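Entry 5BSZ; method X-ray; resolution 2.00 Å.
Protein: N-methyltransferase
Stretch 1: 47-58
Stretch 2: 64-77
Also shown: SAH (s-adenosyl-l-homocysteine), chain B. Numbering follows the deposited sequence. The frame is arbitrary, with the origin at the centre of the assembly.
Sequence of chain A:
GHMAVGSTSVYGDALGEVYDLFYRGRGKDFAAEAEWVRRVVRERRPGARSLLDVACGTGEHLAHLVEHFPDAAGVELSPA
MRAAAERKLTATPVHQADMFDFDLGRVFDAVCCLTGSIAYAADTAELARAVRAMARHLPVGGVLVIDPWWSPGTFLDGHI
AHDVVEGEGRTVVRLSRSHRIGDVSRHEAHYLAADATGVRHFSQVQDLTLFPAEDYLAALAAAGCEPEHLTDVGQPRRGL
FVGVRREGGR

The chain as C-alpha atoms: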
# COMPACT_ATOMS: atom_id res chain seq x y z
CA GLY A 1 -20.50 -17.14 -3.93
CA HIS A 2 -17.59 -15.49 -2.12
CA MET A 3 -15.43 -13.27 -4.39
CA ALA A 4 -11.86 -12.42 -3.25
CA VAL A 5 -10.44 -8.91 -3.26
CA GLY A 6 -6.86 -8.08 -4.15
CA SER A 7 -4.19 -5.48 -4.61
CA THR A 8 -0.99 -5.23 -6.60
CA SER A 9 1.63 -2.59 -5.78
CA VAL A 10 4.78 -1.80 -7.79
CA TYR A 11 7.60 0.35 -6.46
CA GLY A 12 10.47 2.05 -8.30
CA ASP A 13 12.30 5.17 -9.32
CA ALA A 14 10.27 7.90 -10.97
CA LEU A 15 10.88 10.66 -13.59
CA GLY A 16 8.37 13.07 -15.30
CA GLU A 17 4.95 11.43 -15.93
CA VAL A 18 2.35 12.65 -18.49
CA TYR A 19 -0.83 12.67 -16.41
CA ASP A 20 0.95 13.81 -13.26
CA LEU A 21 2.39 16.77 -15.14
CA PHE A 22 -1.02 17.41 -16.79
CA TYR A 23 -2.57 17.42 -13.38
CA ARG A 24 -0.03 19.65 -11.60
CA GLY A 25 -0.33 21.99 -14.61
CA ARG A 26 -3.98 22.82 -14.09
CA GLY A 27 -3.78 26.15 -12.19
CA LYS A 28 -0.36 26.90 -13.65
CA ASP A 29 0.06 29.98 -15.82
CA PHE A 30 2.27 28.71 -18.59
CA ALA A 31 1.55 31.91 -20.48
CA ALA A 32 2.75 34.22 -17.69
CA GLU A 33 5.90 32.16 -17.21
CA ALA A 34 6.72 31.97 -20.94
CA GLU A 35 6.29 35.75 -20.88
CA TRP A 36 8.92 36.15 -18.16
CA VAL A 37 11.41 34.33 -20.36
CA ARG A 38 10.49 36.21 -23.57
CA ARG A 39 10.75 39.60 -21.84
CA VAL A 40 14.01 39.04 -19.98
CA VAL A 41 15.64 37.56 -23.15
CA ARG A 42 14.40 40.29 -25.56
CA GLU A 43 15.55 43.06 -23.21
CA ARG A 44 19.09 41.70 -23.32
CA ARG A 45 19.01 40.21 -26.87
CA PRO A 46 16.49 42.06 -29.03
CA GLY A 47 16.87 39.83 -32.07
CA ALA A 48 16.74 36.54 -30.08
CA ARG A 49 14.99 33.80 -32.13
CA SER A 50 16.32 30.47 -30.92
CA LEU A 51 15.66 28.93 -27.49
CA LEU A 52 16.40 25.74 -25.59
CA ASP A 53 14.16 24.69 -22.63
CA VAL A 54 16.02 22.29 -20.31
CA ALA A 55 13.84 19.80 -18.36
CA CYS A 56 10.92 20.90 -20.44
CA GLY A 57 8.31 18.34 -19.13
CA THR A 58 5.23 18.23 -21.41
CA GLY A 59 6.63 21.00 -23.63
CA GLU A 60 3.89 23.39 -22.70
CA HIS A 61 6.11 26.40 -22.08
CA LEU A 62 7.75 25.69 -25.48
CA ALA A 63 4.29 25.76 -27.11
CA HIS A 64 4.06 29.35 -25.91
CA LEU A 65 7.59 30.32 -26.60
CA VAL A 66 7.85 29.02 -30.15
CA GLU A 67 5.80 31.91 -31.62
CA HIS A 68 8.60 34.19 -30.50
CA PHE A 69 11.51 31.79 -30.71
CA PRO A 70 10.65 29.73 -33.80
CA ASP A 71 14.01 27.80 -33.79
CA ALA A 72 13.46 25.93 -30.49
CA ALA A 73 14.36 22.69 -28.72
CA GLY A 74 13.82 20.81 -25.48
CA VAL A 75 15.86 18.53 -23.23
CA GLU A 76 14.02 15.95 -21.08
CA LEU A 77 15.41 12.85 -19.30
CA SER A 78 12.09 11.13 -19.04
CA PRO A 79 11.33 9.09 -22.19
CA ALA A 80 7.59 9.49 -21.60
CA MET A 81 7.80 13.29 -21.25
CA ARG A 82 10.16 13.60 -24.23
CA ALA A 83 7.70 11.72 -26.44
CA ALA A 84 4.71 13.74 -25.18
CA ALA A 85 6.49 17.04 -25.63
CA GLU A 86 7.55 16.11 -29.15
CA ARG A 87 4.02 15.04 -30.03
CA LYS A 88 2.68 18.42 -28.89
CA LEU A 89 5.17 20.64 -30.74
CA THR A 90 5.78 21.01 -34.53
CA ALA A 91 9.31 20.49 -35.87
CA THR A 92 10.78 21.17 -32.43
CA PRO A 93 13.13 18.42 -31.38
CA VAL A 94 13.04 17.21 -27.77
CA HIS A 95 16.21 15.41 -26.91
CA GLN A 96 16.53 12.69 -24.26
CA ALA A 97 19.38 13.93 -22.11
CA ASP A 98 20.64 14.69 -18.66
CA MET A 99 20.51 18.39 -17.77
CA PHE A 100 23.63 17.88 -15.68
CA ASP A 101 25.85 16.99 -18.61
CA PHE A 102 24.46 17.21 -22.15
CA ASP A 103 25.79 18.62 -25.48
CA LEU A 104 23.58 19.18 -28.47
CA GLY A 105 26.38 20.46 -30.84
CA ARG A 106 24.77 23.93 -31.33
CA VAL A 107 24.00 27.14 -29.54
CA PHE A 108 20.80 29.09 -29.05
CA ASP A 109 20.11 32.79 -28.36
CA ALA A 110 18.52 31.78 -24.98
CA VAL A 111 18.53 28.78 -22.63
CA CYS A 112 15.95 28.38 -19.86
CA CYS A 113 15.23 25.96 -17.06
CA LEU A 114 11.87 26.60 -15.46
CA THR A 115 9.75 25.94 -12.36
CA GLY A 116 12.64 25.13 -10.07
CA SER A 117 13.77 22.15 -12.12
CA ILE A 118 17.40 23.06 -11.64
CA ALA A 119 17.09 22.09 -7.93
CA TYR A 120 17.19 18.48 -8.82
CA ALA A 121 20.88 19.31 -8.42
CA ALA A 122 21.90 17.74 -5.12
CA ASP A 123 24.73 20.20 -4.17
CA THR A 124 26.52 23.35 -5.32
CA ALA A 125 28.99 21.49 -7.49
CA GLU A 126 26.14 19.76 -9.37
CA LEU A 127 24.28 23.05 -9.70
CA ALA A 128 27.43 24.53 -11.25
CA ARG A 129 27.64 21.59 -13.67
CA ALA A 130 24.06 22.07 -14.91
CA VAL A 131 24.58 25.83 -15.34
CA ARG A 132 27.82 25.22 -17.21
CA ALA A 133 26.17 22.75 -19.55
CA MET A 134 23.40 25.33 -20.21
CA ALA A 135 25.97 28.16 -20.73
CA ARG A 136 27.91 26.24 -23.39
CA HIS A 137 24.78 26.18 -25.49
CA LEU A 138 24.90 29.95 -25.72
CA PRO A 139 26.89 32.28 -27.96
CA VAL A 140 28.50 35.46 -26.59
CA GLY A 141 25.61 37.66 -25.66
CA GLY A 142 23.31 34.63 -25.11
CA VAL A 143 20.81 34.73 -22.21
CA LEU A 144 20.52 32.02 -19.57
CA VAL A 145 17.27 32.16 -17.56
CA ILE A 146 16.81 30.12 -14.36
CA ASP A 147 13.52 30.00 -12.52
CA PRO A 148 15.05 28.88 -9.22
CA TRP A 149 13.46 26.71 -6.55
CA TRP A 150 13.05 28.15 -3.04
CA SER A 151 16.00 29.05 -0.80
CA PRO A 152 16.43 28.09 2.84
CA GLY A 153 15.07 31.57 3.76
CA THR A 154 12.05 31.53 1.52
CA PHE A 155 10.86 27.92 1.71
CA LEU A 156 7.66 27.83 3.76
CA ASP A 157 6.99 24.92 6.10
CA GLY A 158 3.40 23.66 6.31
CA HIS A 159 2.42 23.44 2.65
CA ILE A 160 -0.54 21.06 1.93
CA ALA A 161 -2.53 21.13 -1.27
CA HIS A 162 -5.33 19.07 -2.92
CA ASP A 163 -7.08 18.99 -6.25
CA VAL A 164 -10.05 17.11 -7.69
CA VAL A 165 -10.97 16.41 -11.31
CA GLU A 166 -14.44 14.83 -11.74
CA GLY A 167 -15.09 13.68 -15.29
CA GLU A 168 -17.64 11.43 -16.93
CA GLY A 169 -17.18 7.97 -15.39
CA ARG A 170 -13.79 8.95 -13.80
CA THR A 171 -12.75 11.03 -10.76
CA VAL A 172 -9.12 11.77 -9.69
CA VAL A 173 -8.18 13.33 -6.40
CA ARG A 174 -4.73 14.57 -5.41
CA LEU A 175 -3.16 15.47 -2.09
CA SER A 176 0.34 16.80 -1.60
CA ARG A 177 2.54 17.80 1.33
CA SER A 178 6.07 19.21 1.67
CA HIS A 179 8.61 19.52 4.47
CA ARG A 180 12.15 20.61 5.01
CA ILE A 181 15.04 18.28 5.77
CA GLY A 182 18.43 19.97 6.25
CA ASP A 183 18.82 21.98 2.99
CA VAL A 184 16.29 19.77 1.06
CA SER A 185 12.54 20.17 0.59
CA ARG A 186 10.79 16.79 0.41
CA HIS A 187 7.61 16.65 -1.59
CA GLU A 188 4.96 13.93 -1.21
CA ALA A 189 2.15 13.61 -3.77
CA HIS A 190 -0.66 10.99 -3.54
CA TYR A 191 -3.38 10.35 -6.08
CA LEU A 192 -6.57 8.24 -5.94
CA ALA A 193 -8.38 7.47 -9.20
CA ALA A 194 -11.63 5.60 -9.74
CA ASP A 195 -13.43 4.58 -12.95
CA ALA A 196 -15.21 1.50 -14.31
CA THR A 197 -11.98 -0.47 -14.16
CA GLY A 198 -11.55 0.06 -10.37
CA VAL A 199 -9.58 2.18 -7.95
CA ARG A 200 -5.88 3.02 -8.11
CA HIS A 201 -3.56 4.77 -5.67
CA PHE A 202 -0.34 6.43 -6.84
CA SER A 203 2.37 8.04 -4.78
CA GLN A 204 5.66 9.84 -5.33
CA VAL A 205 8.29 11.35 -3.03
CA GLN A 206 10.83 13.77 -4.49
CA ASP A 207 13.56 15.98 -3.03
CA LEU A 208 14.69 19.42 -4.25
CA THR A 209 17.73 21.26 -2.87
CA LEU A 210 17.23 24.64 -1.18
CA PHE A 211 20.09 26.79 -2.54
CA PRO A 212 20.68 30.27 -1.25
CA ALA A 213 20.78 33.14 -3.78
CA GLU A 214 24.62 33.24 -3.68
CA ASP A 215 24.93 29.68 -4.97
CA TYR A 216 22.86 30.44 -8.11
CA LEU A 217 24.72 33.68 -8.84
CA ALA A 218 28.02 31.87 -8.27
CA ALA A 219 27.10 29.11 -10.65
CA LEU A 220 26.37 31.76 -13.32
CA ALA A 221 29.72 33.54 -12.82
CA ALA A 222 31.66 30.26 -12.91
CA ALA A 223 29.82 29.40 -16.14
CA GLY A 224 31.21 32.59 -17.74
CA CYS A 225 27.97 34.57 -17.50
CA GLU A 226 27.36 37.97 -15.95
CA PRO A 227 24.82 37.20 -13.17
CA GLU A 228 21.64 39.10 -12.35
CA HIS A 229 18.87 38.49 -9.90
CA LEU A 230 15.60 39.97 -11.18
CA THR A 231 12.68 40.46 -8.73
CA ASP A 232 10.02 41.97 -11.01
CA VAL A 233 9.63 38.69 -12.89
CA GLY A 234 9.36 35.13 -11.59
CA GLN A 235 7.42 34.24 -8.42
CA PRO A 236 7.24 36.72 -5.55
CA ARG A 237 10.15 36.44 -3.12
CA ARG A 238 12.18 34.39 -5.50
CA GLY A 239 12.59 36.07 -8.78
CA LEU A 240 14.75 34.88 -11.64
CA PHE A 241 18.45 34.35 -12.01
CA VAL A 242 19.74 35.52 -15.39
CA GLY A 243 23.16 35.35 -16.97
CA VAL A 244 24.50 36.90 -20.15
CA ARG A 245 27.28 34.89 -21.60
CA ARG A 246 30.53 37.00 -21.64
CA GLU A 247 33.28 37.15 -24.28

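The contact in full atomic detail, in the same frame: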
# COMPACT_ATOMS: atom_id res chain seq x y z
N GLY A 47 17.12 40.64 -30.89
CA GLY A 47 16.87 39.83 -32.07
C GLY A 47 16.74 38.36 -31.74
O GLY A 47 16.70 37.56 -32.67
N ALA A 48 16.66 37.97 -30.46
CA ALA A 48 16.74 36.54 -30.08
C ALA A 48 15.67 35.72 -30.80
O ALA A 48 14.47 36.08 -30.76
CB ALA A 48 16.54 36.40 -28.57
N ARG A 49 16.03 34.60 -31.43
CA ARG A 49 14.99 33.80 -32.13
C ARG A 49 15.06 32.30 -31.90
O ARG A 49 14.18 31.56 -32.33
CB ARG A 49 14.97 34.07 -33.64
CG ARG A 49 16.21 33.66 -34.39
CD ARG A 49 16.16 33.86 -35.91
NE ARG A 49 14.98 33.39 -36.64
CZ ARG A 49 14.75 32.19 -37.20
NH1 ARG A 49 13.61 32.03 -37.86
NH2 ARG A 49 15.58 31.14 -37.12
N SER A 50 16.13 31.86 -31.24
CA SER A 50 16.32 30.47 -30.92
C SER A 50 16.39 30.29 -29.40
O SER A 50 16.95 31.13 -28.69
CB SER A 50 17.58 29.89 -31.55
OG SER A 50 18.74 30.50 -31.07
N LEU A 51 15.81 29.18 -28.95
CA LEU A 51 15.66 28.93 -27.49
C LEU A 51 15.68 27.44 -27.20
O LEU A 51 15.03 26.62 -27.88
CB LEU A 51 14.35 29.53 -26.97
CG LEU A 51 14.11 29.35 -25.45
CD1 LEU A 51 13.48 30.59 -24.86
CD2 LEU A 51 13.25 28.15 -25.18
N LEU A 52 16.44 27.07 -26.16
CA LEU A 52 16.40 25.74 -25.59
C LEU A 52 15.82 25.70 -24.16
O LEU A 52 16.25 26.47 -23.31
CB LEU A 52 17.81 25.19 -25.57
CG LEU A 52 18.00 23.88 -24.79
CD1 LEU A 52 17.43 22.70 -25.55
CD2 LEU A 52 19.40 23.56 -24.37
N ASP A 53 14.79 24.89 -23.95
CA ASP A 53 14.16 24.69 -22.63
C ASP A 53 14.60 23.34 -22.05
O ASP A 53 14.30 22.25 -22.57
CB ASP A 53 12.65 24.84 -22.71
CG ASP A 53 11.94 24.75 -21.34
OD1 ASP A 53 12.61 25.07 -20.32
OD2 ASP A 53 10.74 24.37 -21.31
N VAL A 54 15.36 23.43 -20.96
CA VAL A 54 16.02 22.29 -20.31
C VAL A 54 15.15 21.78 -19.15
O VAL A 54 14.76 22.54 -18.28
CB VAL A 54 17.41 22.68 -19.79
CG1 VAL A 54 18.06 21.52 -19.07
CG2 VAL A 54 18.28 23.19 -20.94
N ALA A 55 14.86 20.47 -19.20
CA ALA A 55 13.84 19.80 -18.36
C ALA A 55 12.46 20.33 -18.64
O ALA A 55 11.76 20.74 -17.72
CB ALA A 55 14.19 19.84 -16.87
N CYS A 56 12.09 20.25 -19.91
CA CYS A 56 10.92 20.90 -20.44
C CYS A 56 9.58 20.18 -20.11
O CYS A 56 8.53 20.71 -20.39
CB CYS A 56 11.12 21.10 -21.94
SG CYS A 56 11.15 19.55 -22.88
N GLY A 57 9.59 19.01 -19.50
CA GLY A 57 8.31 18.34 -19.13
C GLY A 57 7.47 18.09 -20.39
O GLY A 57 8.00 17.64 -21.41
N THR A 58 6.20 18.47 -20.33
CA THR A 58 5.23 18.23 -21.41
C THR A 58 5.48 19.14 -22.61
O THR A 58 4.80 19.00 -23.62
CB THR A 58 3.78 18.57 -20.98
OG1 THR A 58 3.71 19.97 -20.63
CG2 THR A 58 3.38 17.80 -19.78
N HIS A 64 4.10 27.89 -25.93
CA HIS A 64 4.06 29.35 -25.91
C HIS A 64 5.25 30.06 -26.51
O HIS A 64 5.12 31.05 -27.23
CB HIS A 64 3.78 29.90 -24.50
CG HIS A 64 2.48 29.42 -23.94
ND1 HIS A 64 1.33 30.17 -23.99
CD2 HIS A 64 2.12 28.24 -23.38
CE1 HIS A 64 0.33 29.49 -23.44
NE2 HIS A 64 0.79 28.32 -23.06
N LEU A 65 6.43 29.59 -26.19
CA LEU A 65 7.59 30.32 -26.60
C LEU A 65 7.88 30.28 -28.11
O LEU A 65 8.48 31.21 -28.65
CB LEU A 65 8.76 29.77 -25.82
CG LEU A 65 8.74 30.27 -24.35
CD1 LEU A 65 9.56 29.27 -23.55
CD2 LEU A 65 9.35 31.63 -24.16
N VAL A 66 7.44 29.23 -28.79
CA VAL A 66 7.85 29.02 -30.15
C VAL A 66 7.35 30.10 -31.09
O VAL A 66 7.97 30.31 -32.12
CB VAL A 66 7.47 27.65 -30.79
CG1 VAL A 66 8.21 26.50 -30.15
CG2 VAL A 66 5.96 27.47 -30.93
N GLU A 67 6.24 30.77 -30.78
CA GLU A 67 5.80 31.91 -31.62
C GLU A 67 6.89 32.97 -31.69
O GLU A 67 7.10 33.66 -32.71
CB GLU A 67 4.56 32.59 -31.03
CG GLU A 67 3.65 31.72 -30.17
CD GLU A 67 2.35 32.43 -29.84
OE1 GLU A 67 1.40 31.71 -29.48
OE2 GLU A 67 2.27 33.68 -29.96
N HIS A 68 7.59 33.12 -30.58
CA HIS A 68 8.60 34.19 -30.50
C HIS A 68 9.96 33.67 -30.86
O HIS A 68 10.81 34.42 -31.34
CB HIS A 68 8.54 34.83 -29.10
CG HIS A 68 7.17 35.32 -28.76
ND1 HIS A 68 6.55 36.32 -29.49
CD2 HIS A 68 6.24 34.88 -27.87
CE1 HIS A 68 5.32 36.51 -29.03
NE2 HIS A 68 5.12 35.66 -28.03
N PHE A 69 10.19 32.39 -30.58
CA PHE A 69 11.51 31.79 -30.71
C PHE A 69 11.32 30.58 -31.61
O PHE A 69 11.33 29.44 -31.14
CB PHE A 69 12.11 31.42 -29.36
CG PHE A 69 12.26 32.59 -28.43
CD1 PHE A 69 13.32 33.47 -28.56
CD2 PHE A 69 11.32 32.82 -27.44
CE1 PHE A 69 13.44 34.55 -27.71
CE2 PHE A 69 11.42 33.89 -26.58
CZ PHE A 69 12.48 34.77 -26.71
N PRO A 70 11.08 30.82 -32.91
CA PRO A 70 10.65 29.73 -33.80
C PRO A 70 11.70 28.63 -33.97
O PRO A 70 11.35 27.54 -34.36
CB PRO A 70 10.33 30.46 -35.12
CG PRO A 70 11.14 31.74 -35.08
CD PRO A 70 11.05 32.12 -33.61
N ASP A 71 12.97 28.86 -33.65
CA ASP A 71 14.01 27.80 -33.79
C ASP A 71 14.27 27.32 -32.33
O ASP A 71 15.14 27.83 -31.62
CB ASP A 71 15.24 28.39 -34.48
CG ASP A 71 16.48 27.52 -34.45
OD1 ASP A 71 16.37 26.28 -34.32
OD2 ASP A 71 17.61 28.08 -34.53
N ALA A 72 13.51 26.31 -31.92
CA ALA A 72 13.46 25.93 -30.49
C ALA A 72 13.79 24.45 -30.31
O ALA A 72 13.68 23.64 -31.27
CB ALA A 72 12.08 26.22 -29.92
N ALA A 73 14.14 24.09 -29.08
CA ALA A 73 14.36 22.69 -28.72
C ALA A 73 14.10 22.48 -27.24
O ALA A 73 14.07 23.44 -26.45
CB ALA A 73 15.77 22.21 -29.04
N GLY A 74 13.93 21.20 -26.91
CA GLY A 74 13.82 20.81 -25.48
C GLY A 74 14.84 19.76 -25.09
O GLY A 74 15.36 19.04 -25.96
N VAL A 75 15.08 19.63 -23.79
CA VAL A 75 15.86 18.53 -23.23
C VAL A 75 14.99 17.96 -22.12
O VAL A 75 14.42 18.74 -21.31
CB VAL A 75 17.20 19.02 -22.66
CG1 VAL A 75 17.77 18.07 -21.63
CG2 VAL A 75 18.21 19.22 -23.79
N GLU A 76 14.84 16.64 -22.12
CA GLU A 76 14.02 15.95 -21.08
C GLU A 76 14.61 14.55 -20.86
O GLU A 76 14.83 13.82 -21.84
CB GLU A 76 12.61 15.85 -21.63
CG GLU A 76 11.41 15.72 -20.72
CD GLU A 76 11.61 15.81 -19.23
OE1 GLU A 76 11.26 16.85 -18.66
OE2 GLU A 76 12.01 14.79 -18.66
N LEU A 77 14.90 14.18 -19.62
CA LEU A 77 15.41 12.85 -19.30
C LEU A 77 14.36 11.78 -19.34
O LEU A 77 14.67 10.63 -19.61
CB LEU A 77 16.18 12.82 -17.98
CG LEU A 77 16.92 11.54 -17.61
CD1 LEU A 77 17.95 11.25 -18.72
CD2 LEU A 77 17.55 11.77 -16.26
N SAH B . 10.19 22.83 -16.72
CA SAH B . 8.95 21.97 -16.69
CB SAH B . 9.12 20.62 -15.97
CG SAH B . 8.57 20.38 -14.58
SD SAH B . 8.80 18.79 -13.86
C SAH B . 7.86 22.88 -16.21
O SAH B . 8.04 24.00 -15.75
OXT SAH B . 6.72 22.56 -16.42
C5' SAH B . 10.55 18.52 -13.77
C4' SAH B . 11.02 17.79 -15.04
O4' SAH B . 12.45 17.63 -15.03
C3' SAH B . 10.48 16.37 -15.16
O3' SAH B . 9.79 16.28 -16.40
C2' SAH B . 11.66 15.42 -15.18
O2' SAH B . 11.49 14.32 -16.11
C1' SAH B . 12.79 16.35 -15.56
N9 SAH B . 14.12 15.96 -15.07
C8 SAH B . 14.45 15.45 -13.84
N7 SAH B . 15.77 15.19 -13.78
C5 SAH B . 16.28 15.50 -15.00
C6 SAH B . 17.61 15.44 -15.61
N6 SAH B . 18.60 14.98 -14.81
N1 SAH B . 17.74 15.89 -16.88
C2 SAH B . 16.70 16.31 -17.61
N3 SAH B . 15.44 16.40 -17.14
C4 SAH B . 15.20 16.02 -15.86
O HOH W 1 17.97 30.62 -35.40

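Strand 50-54 and the strand that begins at Asp71 lie side by side and parallel: their directions differ by 10°, their axes approach to 4.7 Å, and the two stretches together bury 885 Å². The backbone ladder alternates regularly. Asp71 N donates to Arg49 O (3.2 Å), Leu51 N to Asp71 O (3.1 Å), Ala73 N to Leu51 O (2.9 Å), Asp53 N to Ala73 O (3.0 Å) and Val75 N to Asp53 O (3.0 Å). At the far end Val75 O accepts twice, from Cys56 N (3.1 Å, 158°) and, weakly, from Ala55 N (2.8 Å, 123°).

Packing differs between the sheet faces. On the face carrying Leu52, Val54, Ala73 and Val75, the small Ala73 leaves room for the end of Leu52 (chi1 t, chi2 p): Leu52 CD1 lies 3.9 Å from Ala73 CB and 4.0 Å from Val75 CG2. On the other face, Leu51 is the main bump. Its CD1 sits 4.3 Å from the Phe69 ring centroid, 19° off the normal and thus over the ring face, while Leu51 CD2 reaches Leu65 CD1 at 4.2 Å. Ala48 CB adds an apolar contact to Phe69 CE1 at 3.7 Å.

Gly74 provides a hollow on this second face. Cys56 SG fits there, 3.9 Å from Gly74 CA; an ideal CB on Gly74 would stand 2.7 Å from that sulfur, a clash.

At the exposed end, Pro70 CG covers one face of the Arg49 guanidinium, 3.7 Å from Arg49 NH1. Arg49 NH2 and Asp71 OD2 are 4.5 Å apart, beyond salt-bridge range, but one water bridges them, accepting from NH2 (3.0 Å) and donating to OD2 (2.7 Å).

Glu76 OE1 accepts from Gly57 N (2.9 Å) and from SAH O3' (2.8 Å), joining the turn to the ligand. Gly57 has positive phi, and an ideal CB there would be crowded by SAH CB at 3.1 Å.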